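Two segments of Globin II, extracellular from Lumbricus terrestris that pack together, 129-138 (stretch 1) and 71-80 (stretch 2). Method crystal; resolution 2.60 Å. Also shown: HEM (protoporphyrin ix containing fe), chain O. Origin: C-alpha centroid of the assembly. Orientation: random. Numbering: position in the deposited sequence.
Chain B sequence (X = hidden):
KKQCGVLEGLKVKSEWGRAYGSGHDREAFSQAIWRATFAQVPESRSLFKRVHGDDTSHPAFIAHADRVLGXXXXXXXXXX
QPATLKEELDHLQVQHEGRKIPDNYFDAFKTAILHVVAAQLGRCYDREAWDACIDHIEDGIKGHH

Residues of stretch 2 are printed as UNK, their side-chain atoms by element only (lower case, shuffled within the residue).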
ATOM      1  N   ALA B 129      35.855  26.151 -13.599  1.00 26.50           N
ATOM      2  CA  ALA B 129      35.993  25.660 -12.230  1.00 23.84           C
ATOM      3  C   ALA B 129      36.778  24.348 -12.201  1.00 24.95           C
ATOM      4  O   ALA B 129      37.642  24.158 -11.335  1.00 27.06           O
ATOM      5  CB  ALA B 129      34.622  25.486 -11.583  1.00 21.19           C
ATOM      6  N   TRP B 130      36.495  23.453 -13.146  1.00 24.23           N
ATOM      7  CA  TRP B 130      37.252  22.209 -13.270  1.00 25.64           C
ATOM      8  C   TRP B 130      38.711  22.469 -13.618  1.00 27.15           C
ATOM      9  O   TRP B 130      39.610  21.945 -12.961  1.00 27.06           O
ATOM     10  CB  TRP B 130      36.626  21.282 -14.311  1.00 25.11           C
ATOM     11  CG  TRP B 130      35.524  20.442 -13.776  1.00 26.10           C
ATOM     12  CD1 TRP B 130      34.215  20.803 -13.640  1.00 23.41           C
ATOM     13  CD2 TRP B 130      35.621  19.095 -13.303  1.00 23.71           C
ATOM     14  NE1 TRP B 130      33.488  19.763 -13.111  1.00 22.67           N
ATOM     15  CE2 TRP B 130      34.325  18.699 -12.897  1.00 24.69           C
ATOM     16  CE3 TRP B 130      36.672  18.173 -13.184  1.00 20.07           C
ATOM     17  CZ2 TRP B 130      34.051  17.426 -12.380  1.00 23.66           C
ATOM     18  CZ3 TRP B 130      36.399  16.910 -12.674  1.00 22.81           C
ATOM     19  CH2 TRP B 130      35.098  16.550 -12.277  1.00 20.48           C
ATOM     20  N   ASP B 131      38.938  23.283 -14.645  1.00 27.49           N
ATOM     21  CA  ASP B 131      40.290  23.602 -15.084  1.00 29.67           C
ATOM     22  C   ASP B 131      41.147  24.096 -13.916  1.00 29.87           C
ATOM     23  O   ASP B 131      42.283  23.645 -13.723  1.00 28.82           O
ATOM     24  CB  ASP B 131      40.239  24.651 -16.194  1.00 31.86           C
ATOM     25  CG  ASP B 131      41.594  24.929 -16.789  1.00 33.92           C
ATOM     26  OD1 ASP B 131      42.206  23.994 -17.347  1.00 37.69           O
ATOM     27  OD2 ASP B 131      42.132  26.053 -16.750  1.00 41.45           O
ATOM     28  N   ALA B 132      40.578  25.003 -13.128  1.00 27.38           N
ATOM     29  CA  ALA B 132      41.272  25.600 -12.003  1.00 26.12           C
ATOM     30  C   ALA B 132      41.595  24.572 -10.922  1.00 25.96           C
ATOM     31  O   ALA B 132      42.697  24.563 -10.373  1.00 28.36           O
ATOM     32  CB  ALA B 132      40.438  26.725 -11.425  1.00 24.93           C
ATOM     33  N   CYS B 133      40.627  23.709 -10.621  1.00 25.93           N
ATOM     34  CA  CYS B 133      40.775  22.723  -9.561  1.00 25.33           C
ATOM     35  C   CYS B 133      41.653  21.537  -9.959  1.00 23.82           C
ATOM     36  O   CYS B 133      42.376  21.008  -9.116  1.00 23.91           O
ATOM     37  CB  CYS B 133      39.401  22.273  -9.055  1.00 26.33           C
ATOM     38  SG  CYS B 133      38.608  23.520  -8.002  1.00 31.33           S
ATOM     39  N   ILE B 134      41.608  21.121 -11.226  1.00 23.26           N
ATOM     40  CA  ILE B 134      42.532  20.077 -11.693  1.00 25.73           C
ATOM     41  C   ILE B 134      43.981  20.593 -11.681  1.00 27.03           C
ATOM     42  O   ILE B 134      44.902  19.862 -11.304  1.00 26.19           O
ATOM     43  CB  ILE B 134      42.132  19.511 -13.091  1.00 25.65           C
ATOM     44  CG1 ILE B 134      40.727  18.884 -13.062  1.00 25.07           C
ATOM     45  CG2 ILE B 134      43.153  18.476 -13.573  1.00 21.36           C
ATOM     46  CD1 ILE B 134      40.519  17.796 -12.009  1.00 23.95           C
ATOM     47  N   ASP B 135      44.167  21.851 -12.083  1.00 28.15           N
ATOM     48  CA  ASP B 135      45.470  22.510 -12.002  1.00 30.65           C
ATOM     49  C   ASP B 135      46.020  22.467 -10.601  1.00 30.23           C
ATOM     50  O   ASP B 135      47.160  22.049 -10.385  1.00 29.44           O
ATOM     51  CB  ASP B 135      45.367  23.973 -12.429  1.00 32.32           C
ATOM     52  CG  ASP B 135      45.926  24.212 -13.810  1.00 37.67           C
ATOM     53  OD1 ASP B 135      46.138  23.231 -14.557  1.00 41.76           O
ATOM     54  OD2 ASP B 135      46.192  25.356 -14.236  1.00 44.49           O
ATOM     55  N   HIS B 136      45.197  22.913  -9.655  1.00 29.82           N
ATOM     56  CA  HIS B 136      45.576  22.925  -8.257  1.00 28.47           C
ATOM     57  C   HIS B 136      46.024  21.548  -7.795  1.00 27.42           C
ATOM     58  O   HIS B 136      46.970  21.426  -7.017  1.00 30.47           O
ATOM     59  CB  HIS B 136      44.424  23.400  -7.377  1.00 26.51           C
ATOM     60  CG  HIS B 136      44.794  23.490  -5.934  1.00 29.40           C
ATOM     61  ND1 HIS B 136      45.911  24.174  -5.508  1.00 34.60           N
ATOM     62  CD2 HIS B 136      44.222  22.971  -4.824  1.00 34.98           C
ATOM     63  CE1 HIS B 136      46.011  24.077  -4.195  1.00 29.85           C
ATOM     64  NE2 HIS B 136      44.993  23.359  -3.754  1.00 34.76           N
ATOM     65  N   ILE B 137      45.338  20.516  -8.272  1.00 26.03           N
ATOM     66  CA  ILE B 137      45.642  19.153  -7.857  1.00 26.97           C
ATOM     67  C   ILE B 137      46.955  18.687  -8.484  1.00 26.83           C
ATOM     68  O   ILE B 137      47.800  18.091  -7.808  1.00 25.75           O
ATOM     69  CB  ILE B 137      44.450  18.212  -8.175  1.00 27.07           C
ATOM     70  CG1 ILE B 137      43.316  18.450  -7.168  1.00 22.46           C
ATOM     71  CG2 ILE B 137      44.884  16.746  -8.154  1.00 19.18           C
ATOM     72  CD1 ILE B 137      41.944  17.990  -7.638  1.00 20.18           C
ATOM     73  N   GLU B 138      47.127  18.989  -9.768  1.00 27.00           N
ATOM     74  CA  GLU B 138      48.340  18.620 -10.485  1.00 28.42           C
ATOM     75  C   GLU B 138      49.590  19.361  -9.992  1.00 29.30           C
ATOM     76  O   GLU B 138      50.680  18.784  -9.993  1.00 29.68           O
ATOM     77  CB  GLU B 138      48.145  18.772 -11.999  1.00 28.78           C
ATOM     78  CG  GLU B 138      47.188  17.745 -12.596  1.00 24.43           C
ATOM     79  CD  GLU B 138      47.005  17.887 -14.097  1.00 30.34           C
ATOM     80  OE1 GLU B 138      46.889  16.842 -14.775  1.00 29.81           O
ATOM     81  OE2 GLU B 138      46.972  19.032 -14.600  1.00 29.37           O
ATOM     82  N   UNK B  71      42.881   8.019  -6.949  1.00 22.83           N
ATOM     83  CA  UNK B  71      43.726   9.079  -6.415  1.00 21.31           C
ATOM     84  C   UNK B  71      43.092  10.434  -6.649  1.00 22.63           C
ATOM     85  O   UNK B  71      43.045  11.270  -5.746  1.00 25.46           O
ATOM     86  N   UNK B  72      42.597  10.646  -7.863  1.00 20.37           N
ATOM     87  CA  UNK B  72      41.952  11.901  -8.203  1.00 18.78           C
ATOM     88  C   UNK B  72      40.704  12.101  -7.345  1.00 21.61           C
ATOM     89  O   UNK B  72      40.417  13.218  -6.907  1.00 22.72           O
ATOM     90  c   UNK B  72      42.026  14.395 -10.124  1.00 20.98           C
ATOM     91  c   UNK B  72      40.609  13.037 -11.685  1.00 19.89           C
ATOM     92  c   UNK B  72      41.034  13.235 -10.241  1.00 20.24           C
ATOM     93  c   UNK B  72      41.610  11.931  -9.691  1.00 19.35           C
ATOM     94  N   UNK B  73      39.981  11.014  -7.097  1.00 20.52           N
ATOM     95  CA  UNK B  73      38.798  11.053  -6.254  1.00 20.19           C
ATOM     96  C   UNK B  73      39.120  11.556  -4.850  1.00 23.34           C
ATOM     97  O   UNK B  73      38.362  12.350  -4.288  1.00 22.45           O
ATOM     98  c   UNK B  73      36.944   9.650  -5.304  1.00 19.78           C
ATOM     99  o   UNK B  73      37.006   9.066  -4.204  1.00 24.48           O
ATOM    100  o   UNK B  73      35.877  10.206  -5.636  1.00 19.36           O
ATOM    101  c   UNK B  73      38.172   9.669  -6.169  1.00 20.31           C
ATOM    102  N   UNK B  74      40.237  11.091  -4.284  1.00 23.16           N
ATOM    103  CA  UNK B  74      40.668  11.553  -2.962  1.00 22.76           C
ATOM    104  C   UNK B  74      40.943  13.058  -2.973  1.00 22.99           C
ATOM    105  O   UNK B  74      40.500  13.785  -2.079  1.00 20.44           O
ATOM    106  c   UNK B  74      42.783   8.394  -1.979  1.00 12.36           C
ATOM    107  c   UNK B  74      41.572   9.300  -2.252  1.00 20.53           C
ATOM    108  c   UNK B  74      42.444  11.420  -1.171  1.00 16.01           C
ATOM    109  c   UNK B  74      41.911  10.784  -2.467  1.00 21.13           C
ATOM    110  N   UNK B  75      41.667  13.502  -4.000  1.00 21.59           N
ATOM    111  CA  UNK B  75      42.040  14.899  -4.161  1.00 19.79           C
ATOM    112  C   UNK B  75      40.808  15.790  -4.282  1.00 20.23           C
ATOM    113  O   UNK B  75      40.662  16.752  -3.528  1.00 20.00           O
ATOM    114  c   UNK B  75      42.956  15.069  -5.368  1.00 17.72           C
ATOM    115  N   UNK B  76      39.914  15.462  -5.214  1.00 19.91           N
ATOM    116  CA  UNK B  76      38.701  16.260  -5.407  1.00 20.96           C
ATOM    117  C   UNK B  76      37.851  16.269  -4.137  1.00 22.08           C
ATOM    118  O   UNK B  76      37.344  17.318  -3.726  1.00 22.87           O
ATOM    119  c   UNK B  76      37.885  15.746  -6.617  1.00 20.13           C
ATOM    120  c   UNK B  76      36.485  16.369  -6.629  1.00 17.89           C
ATOM    121  c   UNK B  76      38.021  15.399  -9.160  1.00 20.87           C
ATOM    122  c   UNK B  76      38.626  16.050  -7.926  1.00 20.27           C
ATOM    123  N   UNK B  77      37.711  15.108  -3.505  1.00 22.32           N
ATOM    124  CA  UNK B  77      36.859  14.996  -2.326  1.00 25.70           C
ATOM    125  C   UNK B  77      37.350  15.849  -1.160  1.00 25.39           C
ATOM    126  O   UNK B  77      36.558  16.207  -0.286  1.00 25.46           O
ATOM    127  o   UNK B  77      37.865  13.047  -1.259  1.00 28.41           O
ATOM    128  c   UNK B  77      36.692  13.536  -1.886  1.00 24.99           C
ATOM    129  N   UNK B  78      38.644  16.171  -1.140  1.00 25.57           N
ATOM    130  CA  UNK B  78      39.199  16.982  -0.051  1.00 25.47           C
ATOM    131  C   UNK B  78      39.687  18.351  -0.496  1.00 26.31           C
ATOM    132  O   UNK B  78      40.537  18.947   0.170  1.00 26.81           O
ATOM    133  c   UNK B  78      39.891  14.883   1.188  1.00 21.87           C
ATOM    134  c   UNK B  78      40.337  16.251   0.700  1.00 23.67           C
ATOM    135  o   UNK B  78      41.411  15.970  -0.208  1.00 27.17           O
ATOM    136  N   UNK B  79      39.160  18.858  -1.608  1.00 26.69           N
ATOM    137  CA  UNK B  79      39.465  20.230  -2.010  1.00 28.46           C
ATOM    138  C   UNK B  79      39.091  21.205  -0.903  1.00 30.46           C
ATOM    139  O   UNK B  79      39.710  22.261  -0.758  1.00 31.58           O
ATOM    140  c   UNK B  79      40.709  20.688  -4.892  1.00 24.72           C
ATOM    141  c   UNK B  79      38.744  20.609  -3.302  1.00 26.31           C
ATOM    142  c   UNK B  79      39.354  20.061  -4.591  1.00 27.87           C
ATOM    143  c   UNK B  79      38.399  20.262  -5.751  1.00 24.23           C
ATOM    144  N   UNK B  80      38.084  20.835  -0.116  1.00 32.28           N
ATOM    145  CA  UNK B  80      37.642  21.643   1.016  1.00 35.80           C
ATOM    146  C   UNK B  80      38.414  21.355   2.310  1.00 34.77           C
ATOM    147  O   UNK B  80      38.159  21.988   3.338  1.00 35.78           O
ATOM    148  o   UNK B  80      35.025  19.821   2.632  1.00 46.46           O
ATOM    149  c   UNK B  80      35.762  20.059   1.653  1.00 40.25           C
ATOM    150  o   UNK B  80      36.199  19.096   0.985  1.00 43.26           O
ATOM    151  c   UNK B  80      36.135  21.470   1.239  1.00 35.85           C
TER
HETATM  152  CHA HEM O 160      50.595   5.761 -11.140  1.00 20.41           C
HETATM  153  CHB HEM O 160      47.525   9.305  -9.772  1.00 20.04           C
HETATM  154  CHC HEM O 160      48.757  11.928 -13.712  1.00 17.94           C
HETATM  155  CHD HEM O 160      52.018   8.484 -14.952  1.00 16.55           C
HETATM  156  C1A HEM O 160      49.537   6.497 -10.431  1.00 19.81           C
HETATM  157  C2A HEM O 160      48.926   5.933  -9.313  1.00 21.33           C
HETATM  158  C3A HEM O 160      47.982   6.956  -8.861  1.00 21.79           C
HETATM  159  C4A HEM O 160      48.231   8.032  -9.843  1.00 19.47           C
HETATM  160  CMA HEM O 160      47.021   6.916  -7.699  1.00 18.23           C
HETATM  161  CAA HEM O 160      49.121   4.559  -8.726  1.00 24.08           C
HETATM  162  CBA HEM O 160      50.147   4.510  -7.612  1.00 28.75           C
HETATM  163  CGA HEM O 160      50.274   3.052  -7.237  1.00 32.66           C
HETATM  164  O1A HEM O 160      49.389   2.529  -6.521  1.00 38.78           O
HETATM  165  O2A HEM O 160      51.259   2.418  -7.667  1.00 34.26           O
HETATM  166  C1B HEM O 160      47.599  10.359 -10.779  1.00 17.96           C
HETATM  167  C2B HEM O 160      46.776  11.461 -10.685  1.00 17.59           C
HETATM  168  C3B HEM O 160      47.149  12.169 -11.779  1.00 20.01           C
HETATM  169  C4B HEM O 160      48.133  11.494 -12.465  1.00 20.00           C
HETATM  170  CMB HEM O 160      45.738  11.797  -9.644  1.00 16.72           C
HETATM  171  CAB HEM O 160      46.549  13.329 -12.042  1.00 18.44           C
HETATM  172  CBB HEM O 160      45.915  14.475 -12.194  1.00 23.72           C
HETATM  173  C1C HEM O 160      49.763  11.151 -14.446  1.00 18.46           C
HETATM  174  C2C HEM O 160      50.243  11.614 -15.655  1.00 15.34           C
HETATM  175  C3C HEM O 160      51.161  10.652 -16.003  1.00 19.91           C
HETATM  176  C4C HEM O 160      51.156   9.686 -14.995  1.00 15.91           C
HETATM  177  CMC HEM O 160      49.837  12.889 -16.356  1.00 22.11           C
HETATM  178  CAC HEM O 160      51.981  10.681 -17.244  1.00 22.34           C
HETATM  179  CBC HEM O 160      51.361  10.762 -18.431  1.00 21.57           C
HETATM  180  C1D HEM O 160      51.926   7.386 -13.965  1.00 18.96           C
HETATM  181  C2D HEM O 160      52.671   6.217 -14.107  1.00 18.02           C
HETATM  182  C3D HEM O 160      52.296   5.414 -13.055  1.00 17.18           C
HETATM  183  C4D HEM O 160      51.302   6.235 -12.336  1.00 18.55           C
HETATM  184  CMD HEM O 160      53.679   5.901 -15.187  1.00 20.43           C
HETATM  185  CAD HEM O 160      52.804   4.041 -12.696  1.00 19.72           C
HETATM  186  CBD HEM O 160      52.237   2.981 -13.626  1.00 24.88           C
HETATM  187  CGD HEM O 160      52.760   1.653 -13.142  1.00 24.92           C
HETATM  188  O1D HEM O 160      52.439   1.243 -12.005  1.00 29.13           O
HETATM  189  O2D HEM O 160      53.509   1.007 -13.900  1.00 32.81           O
HETATM  190  NA  HEM O 160      49.191   7.781 -10.763  1.00 19.43           N
HETATM  191  NB  HEM O 160      48.444  10.334 -11.840  1.00 14.12           N
HETATM  192  NC  HEM O 160      50.306   9.992 -13.983  1.00 16.89           N
HETATM  193  ND  HEM O 160      51.073   7.434 -12.909  1.00 18.51           N
HETATM  194 FE   HEM O 160      49.809   8.914 -12.333  1.00 24.19          FE

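Position 71 has backbone atoms and nothing more, and it touches nothing on stretch 1, so it is Gly 71. The absence of a side chain matters here: a CB built in its ideal place would lie 2.9 Å from CMA of the heme, a clash. Glycine lets the helix pass close to the porphyrin edge.

Position 72 carries four carbons, forked at the second. Its CA-to-CB bond points sideways, but one tip carbon reaches stretch 1, near Ile 134 and Ile 137. A four-carbon chain forked there is leucine, Leu 72. Its CD1 lies 4.2 Å from Ile 134 CD1 and 4.2 Å from Ile 137 CG2, while its backbone N is 3.8 Å from CMB of the heme. Leucine's late fork carries one methyl, CD1, far enough to meet both isoleucines.

Position 73 has two carbons, the second bearing two oxygens, and touches nothing on stretch 1. This is Asp 73. Although buried, its carboxylate is satisfied, since both oxygens are hydrogen-bonded elsewhere in the structure.

Position 74 shows four carbons forked at the first, with one arm two carbons long: Ile 74. It is buried but out of reach of stretch 1, a place that suits an apolar side chain.

At position 75 a single carbon points toward stretch 1 and meets Ile 137, which identifies Ala 75. Its CB is 3.8 Å from Ile 137 CG2, and the CA atoms of Ala 75 and Ile 137 are 6.7 Å apart, so the small methyl fills a short gap between the backbones.

Position 76 again has four carbons forked at the first, with one longer arm, reaching Trp 130, Ile 134 and Ile 137. It is Ile 76. Its CA-to-CB bond points sideways, and the longer arm, with chi1 m and chi2 t, makes up the distance: CD1 comes 4.2 Å from Trp 130 CZ3, and CG1 lies 3.9 Å from Ile 137 CD1.

Position 77 has one carbon and then one oxygen, without contact to stretch 1: Ser 77. Its OG donates to Ile 74 O at 2.9 Å, a bond back to the helix's own backbone that suits a short hydroxyl side chain near the helix end.

Position 78 has one carbon carrying an oxygen and a carbon, without contact to stretch 1, so it is Thr 78, the first residue to leave helical phi/psi. Its OG1 also donates to Ile 74 O, at 3.0 Å, and so ties the turn back to the helix.

Position 79 has four carbons forked at the second. Its CA-to-CB bond points toward stretch 1, and its tip carbons touch Cys 133, His 136 and Ile 137. This is Leu 79. The fork suits the place: CD1 is 4.0 Å from Cys 133 SG, CD2 is 4.0 Å from Ile 137 CD1, and CD2 also approaches the edge of the His 136 ring.

Position 80 has two carbons, the second with two oxygens: Asp 80, clear of stretch 1. Partial exposure suits its carboxylate, and OD1 is hydrogen-bonded just outside the stretch.

The contact is mainly apolar, with the His 136 ring edge at its margin, and no hydrogen bond joins the stretches. The helices cross at 111°, their axes 10.5 Å apart at closest approach. Ile 137 is the hub, touching Leu 72, Ala 75, Ile 76 and Leu 79, and the fit buries 346 Å², both sides summed.

Stretch 2 (71-80) GLDIAISTLD
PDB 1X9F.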